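Local atomic coordinates of glutathione S-transferase (Pseudomonas fluorescens, PDB entry 3M3M), a protein that binds glutathione and probably conjugates it to electrophilic substrates. Residues S12-K17 with F99-H104; P106-A111 with G174-S179; L94-F99 with D140-Q145. One frame throughout, in Å; residues are numbered along the deposited sequence.

Contact 1: residues S12-K17 with F99-H104; sequences SGNCYK and FEQYSH. With GSH (glutathione), chain B.
K17 and E100 meet tip to tip in a buried salt bridge. NZ of K17 lies 2.8 Å from OE2 of E100. A weak second bond of 3.0 Å links K17 NZ to E100 OE1. The ammonium approaches OE2 on the syn side, 33° out of the carboxylate plane. K17 is extended beyond CG, which lets it span much of the space between two nearly antiparallel helix segments whose axes stay 13.7 Å apart; E100 bends at chi2 (-99°), which turns CD toward the lysine. The bridge has further partners at the start of helix 69-77: K17 NZ also donates to S69 OG and N70 OD1, and N70 ND2 bonds to E100 OE1. Beside it, the side chains of N14 and Q101 pass at a slant, their amide planes 61° apart. The end of Q101 lies against the amino and carboxylate groups of the gamma-glutamyl residue, with Q101 CD 3.5 Å from O12 of glutathione. N14 touches the same arm, its CG 4.0 Å from CG1 of glutathione. S12, at the N-cap of helix 13-24, lies near the glutathione thiol, its exact placement doubtful. The thioredoxin-like domain and the helical domain thus share one polar seam under the tripeptide. With the lysine charge probably offset by the glutamate, the bridge is likely to hold S69, itself a glutathione ligand, and the sodium ligand N70 in place.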
loop_
_atom_site.group_PDB
_atom_site.type_symbol
_atom_site.label_atom_id
_atom_site.label_comp_id
_atom_site.label_asym_id
_atom_site.label_seq_id
_atom_site.Cartn_x
_atom_site.Cartn_y
_atom_site.Cartn_z
ATOM N N SER A 12 -0.326 -8.527 3.452
ATOM C CA SER A 12 0.185 -7.881 2.237
ATOM C C SER A 12 -0.077 -6.373 2.311
ATOM O O SER A 12 -1.235 -5.997 2.539
ATOM C CB SER A 12 -0.610 -8.424 1.044
ATOM O OG SER A 12 -0.553 -7.506 -0.106
ATOM N N GLY A 13 0.964 -5.556 2.160
ATOM C CA GLY A 13 0.827 -4.129 2.195
ATOM C C GLY A 13 -0.163 -3.680 1.130
ATOM O O GLY A 13 -0.955 -2.762 1.379
ATOM N N ASN A 14 -0.107 -4.276 -0.074
ATOM C CA ASN A 14 -1.047 -3.869 -1.132
ATOM C C ASN A 14 -2.511 -4.104 -0.745
ATOM O O ASN A 14 -3.391 -3.305 -1.065
ATOM C CB ASN A 14 -0.714 -4.575 -2.450
ATOM C CG ASN A 14 0.648 -4.122 -2.966
ATOM O OD1 ASN A 14 1.544 -4.979 -3.235
ATOM N ND2 ASN A 14 0.810 -2.798 -3.112
ATOM N N CYS A 15 -2.766 -5.173 0.017
ATOM C CA CYS A 15 -4.123 -5.452 0.499
ATOM C C CYS A 15 -4.501 -4.585 1.716
ATOM O O CYS A 15 -5.689 -4.183 1.855
ATOM C CB CYS A 15 -4.193 -6.949 0.909
ATOM S SG CYS A 15 -3.989 -8.050 -0.531
ATOM N N TYR A 16 -3.525 -4.308 2.610
ATOM C CA TYR A 16 -3.766 -3.386 3.700
ATOM C C TYR A 16 -4.272 -2.008 3.226
ATOM O O TYR A 16 -5.174 -1.387 3.830
ATOM C CB TYR A 16 -2.478 -3.213 4.521
ATOM C CG TYR A 16 -2.633 -2.198 5.654
ATOM C CD1 TYR A 16 -3.841 -2.116 6.450
ATOM C CD2 TYR A 16 -1.573 -1.297 5.890
ATOM C CE1 TYR A 16 -3.935 -1.131 7.496
ATOM C CE2 TYR A 16 -1.657 -0.311 6.928
ATOM C CZ TYR A 16 -2.847 -0.288 7.732
ATOM O OH TYR A 16 -2.951 0.703 8.707
ATOM N N LYS A 17 -3.740 -1.497 2.086
ATOM C CA LYS A 17 -4.276 -0.272 1.540
ATOM C C LYS A 17 -5.784 -0.303 1.403
ATOM O O LYS A 17 -6.430 0.719 1.725
ATOM C CB LYS A 17 -3.774 -0.060 0.068
ATOM C CG LYS A 17 -2.274 0.174 -0.040
ATOM C CD LYS A 17 -1.838 -0.008 -1.493
ATOM C CE LYS A 17 -0.322 0.097 -1.584
ATOM N NZ LYS A 17 0.168 -0.070 -3.021
ATOM N N PHE A 99 4.828 6.581 -8.398
ATOM C CA PHE A 99 6.125 6.511 -7.731
ATOM C C PHE A 99 6.159 5.360 -6.735
ATOM O O PHE A 99 7.134 4.613 -6.641
ATOM C CB PHE A 99 6.361 7.847 -6.958
ATOM C CG PHE A 99 7.424 7.784 -5.838
ATOM C CD1 PHE A 99 8.780 8.052 -6.076
ATOM C CD2 PHE A 99 6.984 7.506 -4.475
ATOM C CE1 PHE A 99 9.750 7.986 -4.978
ATOM C CE2 PHE A 99 7.923 7.521 -3.427
ATOM C CZ PHE A 99 9.250 7.747 -3.659
ATOM N N GLU A 100 5.038 5.168 -6.030
ATOM C CA GLU A 100 5.034 4.041 -5.040
ATOM C C GLU A 100 5.162 2.640 -5.718
ATOM O O GLU A 100 5.992 1.761 -5.238
ATOM C CB GLU A 100 3.736 4.061 -4.207
ATOM C CG GLU A 100 3.680 2.909 -3.177
ATOM C CD GLU A 100 2.831 1.696 -3.643
ATOM O OE1 GLU A 100 1.987 1.839 -4.535
ATOM O OE2 GLU A 100 2.920 0.639 -3.014
ATOM N N GLN A 101 4.494 2.466 -6.870
ATOM C CA GLN A 101 4.534 1.190 -7.568
ATOM C C GLN A 101 5.932 0.979 -8.289
ATOM O O GLN A 101 6.373 -0.176 -8.399
ATOM C CB GLN A 101 3.372 1.144 -8.600
ATOM C CG GLN A 101 2.021 0.927 -7.894
ATOM C CD GLN A 101 1.906 -0.499 -7.300
ATOM O OE1 GLN A 101 1.692 -0.696 -6.028
ATOM N NE2 GLN A 101 2.026 -1.490 -8.142
ATOM N N TYR A 102 6.619 2.077 -8.684
ATOM C CA TYR A 102 7.811 1.923 -9.553
ATOM C C TYR A 102 9.114 2.010 -8.720
ATOM O O TYR A 102 10.068 1.233 -8.899
ATOM C CB TYR A 102 7.809 3.015 -10.657
ATOM C CG TYR A 102 8.853 2.650 -11.690
ATOM C CD1 TYR A 102 8.514 1.760 -12.700
ATOM C CD2 TYR A 102 10.176 3.128 -11.595
ATOM C CE1 TYR A 102 9.451 1.311 -13.655
ATOM C CE2 TYR A 102 11.124 2.698 -12.572
ATOM C CZ TYR A 102 10.715 1.807 -13.591
ATOM O OH TYR A 102 11.659 1.334 -14.518
ATOM N N SER A 103 9.121 2.926 -7.757
ATOM C CA SER A 103 10.339 3.328 -7.051
ATOM C C SER A 103 10.420 2.888 -5.603
ATOM O O SER A 103 11.449 3.076 -4.999
ATOM C CB SER A 103 10.463 4.885 -7.116
ATOM O OG SER A 103 10.773 5.254 -8.499
ATOM N N HIS A 104 9.346 2.401 -5.003
ATOM C CA HIS A 104 9.253 2.170 -3.559
ATOM C C HIS A 104 8.843 0.701 -3.261
ATOM O O HIS A 104 9.626 -0.055 -2.763
ATOM C CB HIS A 104 8.222 3.156 -3.007
ATOM C CG HIS A 104 7.971 3.090 -1.538
ATOM N ND1 HIS A 104 7.024 2.262 -0.986
ATOM C CD2 HIS A 104 8.488 3.802 -0.522
ATOM C CE1 HIS A 104 6.994 2.445 0.315
ATOM N NE2 HIS A 104 7.886 3.359 0.625
HETATM N N1 GSH B . 0.756 -3.808 -8.626
HETATM C CA1 GSH B . -0.098 -4.721 -7.769
HETATM C C1 GSH B . -0.975 -3.936 -6.789
HETATM O O11 GSH B . -2.113 -4.416 -6.515
HETATM O O12 GSH B . -0.499 -2.893 -6.263
HETATM C CB1 GSH B . 0.914 -5.644 -7.016
HETATM C CG1 GSH B . 0.094 -6.550 -6.153
HETATM C CD1 GSH B . 0.948 -7.728 -5.636
HETATM O OE1 GSH B . 2.297 -7.829 -5.960
HETATM N N2 GSH B . 0.394 -8.698 -4.849
HETATM C CA2 GSH B . 1.217 -9.800 -4.354
HETATM C C2 GSH B . 0.731 -11.015 -5.016
HETATM O O2 GSH B . -0.580 -11.141 -5.193
HETATM C CB2 GSH B . 0.981 -9.870 -2.822
HETATM S SG2 GSH B . 1.599 -8.303 -1.977
HETATM N N3 GSH B . 1.583 -11.935 -5.438
HETATM C CA3 GSH B . 1.025 -13.170 -6.015
HETATM C C3 GSH B . 1.806 -13.672 -7.216
HETATM O O31 GSH B . 1.707 -14.883 -7.582
HETATM O O32 GSH B . 2.505 -12.871 -7.859
#

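Contact 2: residues P106-A111 with G174-S179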
loop_
_atom_site.group_PDB
_atom_site.type_symbol
_atom_site.label_atom_id
_atom_site.label_comp_id
_atom_site.label_asym_id
_atom_site.label_seq_id
_atom_site.Cartn_x
_atom_site.Cartn_y
_atom_site.Cartn_z
ATOM N N PRO A 106 8.795 -2.156 -4.970
ATOM C CA PRO A 106 9.664 -3.298 -5.282
ATOM C C PRO A 106 10.882 -3.386 -4.393
ATOM O O PRO A 106 11.555 -4.443 -4.441
ATOM C CB PRO A 106 10.171 -2.949 -6.694
ATOM C CG PRO A 106 9.026 -2.107 -7.321
ATOM C CD PRO A 106 8.664 -1.244 -6.122
ATOM N N TYR A 107 11.196 -2.343 -3.630
ATOM C CA TYR A 107 12.386 -2.393 -2.727
ATOM C C TYR A 107 11.914 -2.619 -1.283
ATOM O O TYR A 107 12.417 -3.474 -0.603
ATOM C CB TYR A 107 13.210 -1.081 -2.849
ATOM C CG TYR A 107 13.460 -0.847 -4.356
ATOM C CD1 TYR A 107 14.063 -1.829 -5.097
ATOM C CD2 TYR A 107 12.942 0.258 -5.022
ATOM C CE1 TYR A 107 14.288 -1.716 -6.500
ATOM C CE2 TYR A 107 13.112 0.388 -6.419
ATOM C CZ TYR A 107 13.780 -0.618 -7.144
ATOM O OH TYR A 107 13.979 -0.557 -8.539
ATOM N N ILE A 108 10.928 -1.827 -0.822
ATOM C CA ILE A 108 10.456 -1.918 0.570
ATOM C C ILE A 108 9.719 -3.223 0.730
ATOM O O ILE A 108 10.048 -3.970 1.635
ATOM C CB ILE A 108 9.597 -0.726 1.030
ATOM C CG1 ILE A 108 10.304 0.640 0.694
ATOM C CG2 ILE A 108 9.122 -0.935 2.501
ATOM C CD1 ILE A 108 11.591 0.904 1.457
ATOM N N ALA A 109 8.793 -3.537 -0.156
ATOM C CA ALA A 109 7.974 -4.743 0.035
ATOM C C ALA A 109 8.825 -6.009 -0.148
ATOM O O ALA A 109 8.647 -6.968 0.604
ATOM C CB ALA A 109 6.768 -4.810 -0.975
ATOM N N VAL A 110 9.711 -6.021 -1.152
ATOM C CA VAL A 110 10.484 -7.234 -1.417
ATOM C C VAL A 110 11.550 -7.456 -0.316
ATOM O O VAL A 110 11.803 -8.607 0.088
ATOM C CB VAL A 110 11.065 -7.225 -2.870
ATOM C CG1 VAL A 110 11.846 -8.528 -3.211
ATOM C CG2 VAL A 110 9.895 -7.135 -3.871
ATOM N N ALA A 111 12.156 -6.373 0.182
ATOM C CA ALA A 111 13.125 -6.566 1.322
ATOM C C ALA A 111 12.385 -7.184 2.506
ATOM O O ALA A 111 12.907 -8.068 3.232
ATOM C CB ALA A 111 13.722 -5.213 1.733
ATOM N N GLY A 174 11.630 -5.124 6.878
ATOM C CA GLY A 174 12.572 -5.389 5.762
ATOM C C GLY A 174 13.961 -4.749 6.052
ATOM O O GLY A 174 14.819 -4.689 5.138
ATOM N N GLY A 175 14.184 -4.341 7.319
ATOM C CA GLY A 175 15.508 -3.865 7.744
ATOM C C GLY A 175 15.831 -2.413 7.484
ATOM O O GLY A 175 16.963 -1.970 7.715
ATOM N N PHE A 176 14.871 -1.636 7.016
ATOM C CA PHE A 176 15.031 -0.176 6.977
ATOM C C PHE A 176 14.905 0.510 8.321
ATOM O O PHE A 176 13.974 0.259 9.106
ATOM C CB PHE A 176 14.019 0.483 5.964
ATOM C CG PHE A 176 14.149 -0.083 4.580
ATOM C CD1 PHE A 176 15.039 0.535 3.633
ATOM C CD2 PHE A 176 13.393 -1.216 4.176
ATOM C CE1 PHE A 176 15.170 -0.023 2.294
ATOM C CE2 PHE A 176 13.574 -1.767 2.842
ATOM C CZ PHE A 176 14.459 -1.173 1.929
ATOM N N ASP A 177 15.829 1.444 8.566
ATOM C CA ASP A 177 15.860 2.100 9.858
ATOM C C ASP A 177 15.179 3.443 9.730
ATOM O O ASP A 177 15.767 4.441 9.217
ATOM C CB ASP A 177 17.330 2.267 10.265
ATOM C CG ASP A 177 17.500 2.997 11.586
ATOM O OD1 ASP A 177 16.522 3.388 12.287
ATOM O OD2 ASP A 177 18.717 3.181 11.952
ATOM N N LEU A 178 13.919 3.500 10.185
ATOM C CA LEU A 178 13.159 4.721 9.967
ATOM C C LEU A 178 13.575 5.790 10.937
ATOM O O LEU A 178 13.090 6.884 10.856
ATOM C CB LEU A 178 11.612 4.483 10.104
ATOM C CG LEU A 178 11.116 3.529 8.945
ATOM C CD1 LEU A 178 9.663 3.327 9.146
ATOM C CD2 LEU A 178 11.365 4.129 7.573
ATOM N N SER A 179 14.447 5.464 11.931
ATOM C CA SER A 179 14.898 6.563 12.834
ATOM C C SER A 179 15.749 7.578 12.068
ATOM O O SER A 179 15.887 8.716 12.527
ATOM C CB SER A 179 15.713 6.063 14.065
ATOM O OG SER A 179 17.014 5.592 13.634
#
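I108 sets its CD1 methyl squarely over one face of the F176 ring, 3.6 Å from the ring centroid and 13° off the ring normal, a close CH-pi contact. F176 has CG anti to the carbonyl carbon (chi1 -56°), which heads CG toward helix 87-117, and A111 CB touches F176 CE2 at 3.6 Å. The backbone carbonyl of Y107 lies near the ring plane at its edge, with Y107 O 4.0 Å from F176 CZ; that oxygen also accepts the helical bond from A111 N. An alanine in place of F176 would probably open a gap against I108 and A111, with the CD1 methyl deprived of its aromatic face. The contact belongs to the all-helical C-terminal domain of the glutathione transferase fold, where the loop between helices 159-168 and 182-192 lies against the long helix 87-117. Helix 125-146 packs on the same ring: Y136 meets F176 edge-to-face and its OH bonds to D177 N, while H132 bonds through NE2 to G174 O. The backbones come closest at G174, whose CA is 4.6 Å from CA of A111; a CB there would sit tightly against the carbonyl carbon of A111. A111 CB also rests 3.6 Å from G174 O. Beyond F176 the loop closes in an Asx turn, D177 OD1 accepting from S179 N at 3.0 Å and from S179 OG at 2.6 Å, both donors on the same face of the carboxylate.

Contact 3: residues L94-F99 with D140-Q145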
loop_
_atom_site.group_PDB
_atom_site.type_symbol
_atom_site.label_atom_id
_atom_site.label_comp_id
_atom_site.label_asym_id
_atom_site.label_seq_id
_atom_site.Cartn_x
_atom_site.Cartn_y
_atom_site.Cartn_z
ATOM N N LEU A 94 -1.714 11.061 -8.026
ATOM C CA LEU A 94 -1.368 9.908 -8.938
ATOM C C LEU A 94 0.128 9.844 -9.067
ATOM O O LEU A 94 0.646 8.766 -9.087
ATOM C CB LEU A 94 -2.000 10.079 -10.360
ATOM C CG LEU A 94 -3.546 9.964 -10.256
ATOM C CD1 LEU A 94 -4.156 10.304 -11.634
ATOM C CD2 LEU A 94 -3.964 8.508 -9.895
ATOM N N GLN A 95 0.826 10.978 -9.035
ATOM C CA GLN A 95 2.297 10.950 -9.131
ATOM C C GLN A 95 2.845 10.108 -7.980
ATOM O O GLN A 95 3.680 9.271 -8.205
ATOM C CB GLN A 95 2.784 12.420 -9.031
ATOM C CG GLN A 95 4.249 12.572 -8.867
ATOM C CD GLN A 95 4.538 14.022 -8.509
ATOM O OE1 GLN A 95 4.580 14.911 -9.372
ATOM N NE2 GLN A 95 4.706 14.274 -7.185
ATOM N N TRP A 96 2.441 10.405 -6.737
ATOM C CA TRP A 96 2.956 9.648 -5.630
ATOM C C TRP A 96 2.554 8.139 -5.729
ATOM O O TRP A 96 3.317 7.297 -5.292
ATOM C CB TRP A 96 2.467 10.274 -4.282
ATOM C CG TRP A 96 3.207 11.510 -4.000
ATOM C CD1 TRP A 96 2.713 12.781 -4.166
ATOM C CD2 TRP A 96 4.596 11.636 -3.708
ATOM N NE1 TRP A 96 3.703 13.726 -3.952
ATOM C CE2 TRP A 96 4.865 13.052 -3.617
ATOM C CE3 TRP A 96 5.633 10.703 -3.420
ATOM C CZ2 TRP A 96 6.136 13.554 -3.332
ATOM C CZ3 TRP A 96 6.925 11.234 -3.140
ATOM C CH2 TRP A 96 7.135 12.651 -3.078
ATOM N N GLN A 97 1.367 7.861 -6.228
ATOM C CA GLN A 97 0.983 6.444 -6.406
ATOM C C GLN A 97 1.822 5.705 -7.490
ATOM O O GLN A 97 2.150 4.539 -7.238
ATOM C CB GLN A 97 -0.487 6.318 -6.710
ATOM C CG GLN A 97 -1.428 6.798 -5.504
ATOM C CD GLN A 97 -2.832 6.462 -5.804
ATOM O OE1 GLN A 97 -3.327 6.791 -6.893
ATOM N NE2 GLN A 97 -3.494 5.772 -4.861
ATOM N N PHE A 98 2.104 6.297 -8.659
ATOM C CA PHE A 98 2.947 5.602 -9.631
ATOM C C PHE A 98 4.344 5.502 -9.051
ATOM O O PHE A 98 5.020 4.492 -9.253
ATOM C CB PHE A 98 2.869 6.384 -10.959
ATOM C CG PHE A 98 1.557 6.184 -11.644
ATOM C CD1 PHE A 98 1.242 4.910 -12.103
ATOM C CD2 PHE A 98 0.652 7.242 -11.848
ATOM C CE1 PHE A 98 0.007 4.670 -12.748
ATOM C CE2 PHE A 98 -0.556 7.052 -12.463
ATOM C CZ PHE A 98 -0.893 5.738 -12.916
ATOM N N PHE A 99 4.828 6.581 -8.398
ATOM C CA PHE A 99 6.125 6.511 -7.731
ATOM C C PHE A 99 6.159 5.360 -6.735
ATOM O O PHE A 99 7.134 4.613 -6.641
ATOM C CB PHE A 99 6.361 7.847 -6.958
ATOM C CG PHE A 99 7.424 7.784 -5.838
ATOM C CD1 PHE A 99 8.780 8.052 -6.076
ATOM C CD2 PHE A 99 6.984 7.506 -4.475
ATOM C CE1 PHE A 99 9.750 7.986 -4.978
ATOM C CE2 PHE A 99 7.923 7.521 -3.427
ATOM C CZ PHE A 99 9.250 7.747 -3.659
ATOM N N ASP A 140 14.210 8.723 0.909
ATOM C CA ASP A 140 14.781 10.050 0.887
ATOM C C ASP A 140 13.916 11.040 0.150
ATOM O O ASP A 140 13.713 12.182 0.594
ATOM C CB ASP A 140 16.173 10.059 0.204
ATOM C CG ASP A 140 17.259 9.380 1.008
ATOM O OD1 ASP A 140 17.095 9.107 2.251
ATOM O OD2 ASP A 140 18.270 9.010 0.349
ATOM N N VAL A 141 13.329 10.624 -0.977
ATOM C CA VAL A 141 12.346 11.504 -1.664
ATOM C C VAL A 141 11.149 11.920 -0.776
ATOM O O VAL A 141 10.741 13.103 -0.740
ATOM C CB VAL A 141 11.826 10.804 -2.958
ATOM C CG1 VAL A 141 10.712 11.659 -3.608
ATOM C CG2 VAL A 141 13.034 10.565 -3.957
HETATM N N MSE A 142 10.583 10.904 -0.080
HETATM C CA MSE A 142 9.443 11.155 0.783
HETATM C C MSE A 142 9.877 12.116 1.936
HETATM O O MSE A 142 9.075 12.960 2.313
HETATM C CB MSE A 142 8.958 9.788 1.400
HETATM C CG MSE A 142 8.258 8.979 0.299
HETATM SE SE MSE A 142 7.895 7.194 1.156
HETATM C CE MSE A 142 6.605 7.888 2.585
ATOM N N GLU A 143 11.048 11.855 2.521
ATOM C CA GLU A 143 11.583 12.695 3.657
ATOM C C GLU A 143 11.684 14.140 3.226
ATOM O O GLU A 143 11.282 15.054 3.962
ATOM C CB GLU A 143 12.921 12.147 4.152
ATOM C CG GLU A 143 13.515 12.896 5.452
ATOM C CD GLU A 143 12.732 12.575 6.708
ATOM O OE1 GLU A 143 11.837 11.648 6.649
ATOM O OE2 GLU A 143 13.061 13.226 7.732
ATOM N N LYS A 144 12.238 14.403 2.024
ATOM C CA LYS A 144 12.241 15.809 1.598
ATOM C C LYS A 144 10.860 16.409 1.466
ATOM O O LYS A 144 10.607 17.557 1.854
ATOM C CB LYS A 144 13.005 15.868 0.262
ATOM C CG LYS A 144 14.509 15.722 0.547
ATOM C CD LYS A 144 15.299 15.718 -0.830
ATOM C CE LYS A 144 16.851 15.535 -0.701
ATOM N NZ LYS A 144 17.206 14.060 -0.317
ATOM N N GLN A 145 9.888 15.685 0.882
ATOM C CA GLN A 145 8.613 16.253 0.752
ATOM C C GLN A 145 7.935 16.499 2.122
ATOM O O GLN A 145 7.318 17.522 2.295
ATOM C CB GLN A 145 7.651 15.340 -0.146
ATOM C CG GLN A 145 6.203 15.867 -0.300
ATOM C CD GLN A 145 6.152 17.186 -1.135
ATOM O OE1 GLN A 145 6.772 17.256 -2.184
ATOM N NE2 GLN A 145 5.564 18.233 -0.596
#
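W96 rests the benzo end of its indole against V141 and Q145. V141 CG1 sits at the ring edge, near its plane, 3.7 Å from W96 CH2, while the aliphatic part of Q145 runs by the adjacent ring carbon, Q145 CG lying 3.8 Å from W96 CZ2. The Q145 amide is turned 75° from the indole plane, and its NE2 is bonded to T149 OG1. F99 works beside W96: CZ3 of the indole lies 3.8 Å above the F99 ring plane, offset toward the rim, so the two aromatics of one helix meet edge-to-face. The side chains of F99 and V141 pass alongside each other, pointing opposite ways, with F99 CE1 4.0 Å from V141 CG1. V141 CG1 is anti to the backbone N (chi1 175°), which turns this methyl to both aromatic rings. Farther round the rim, on the same side of the F99 ring as V141, CG of the selenomethionine M142 comes 4.0 Å from F99 CE2. Across this apolar seam the segments of helices 87-117 and 125-146 run antiparallel, at 156° with axes 12.8 Å apart. Helix 159-168 touches W96 through A160 and L164, and helix 182-192 reaches M142 through I184 and W187.

From the N terminus, 12-17 opens contact 1, whose loop takes in most of the thioredoxin-like domain, sheet included, before closing on 99-104. Contact 3 opens at 94-99, just before that closure, so contacts 1 and 3 cross and share F99. Contact 2 starts at 106-111, after contact 1 has closed. Contact 3 then ends at 140-145, inside the loop that contact 2 shuts only at 174-179, so these two cross as well. Helix 87-117 serves all three: contact 1 joins it to the N-terminal domain, contact 3 to helix 125-146, contact 2 to the loop before helix 182-192. Q101 packs on P106, and H104 on the selenium of M142, linking neighbouring contacts.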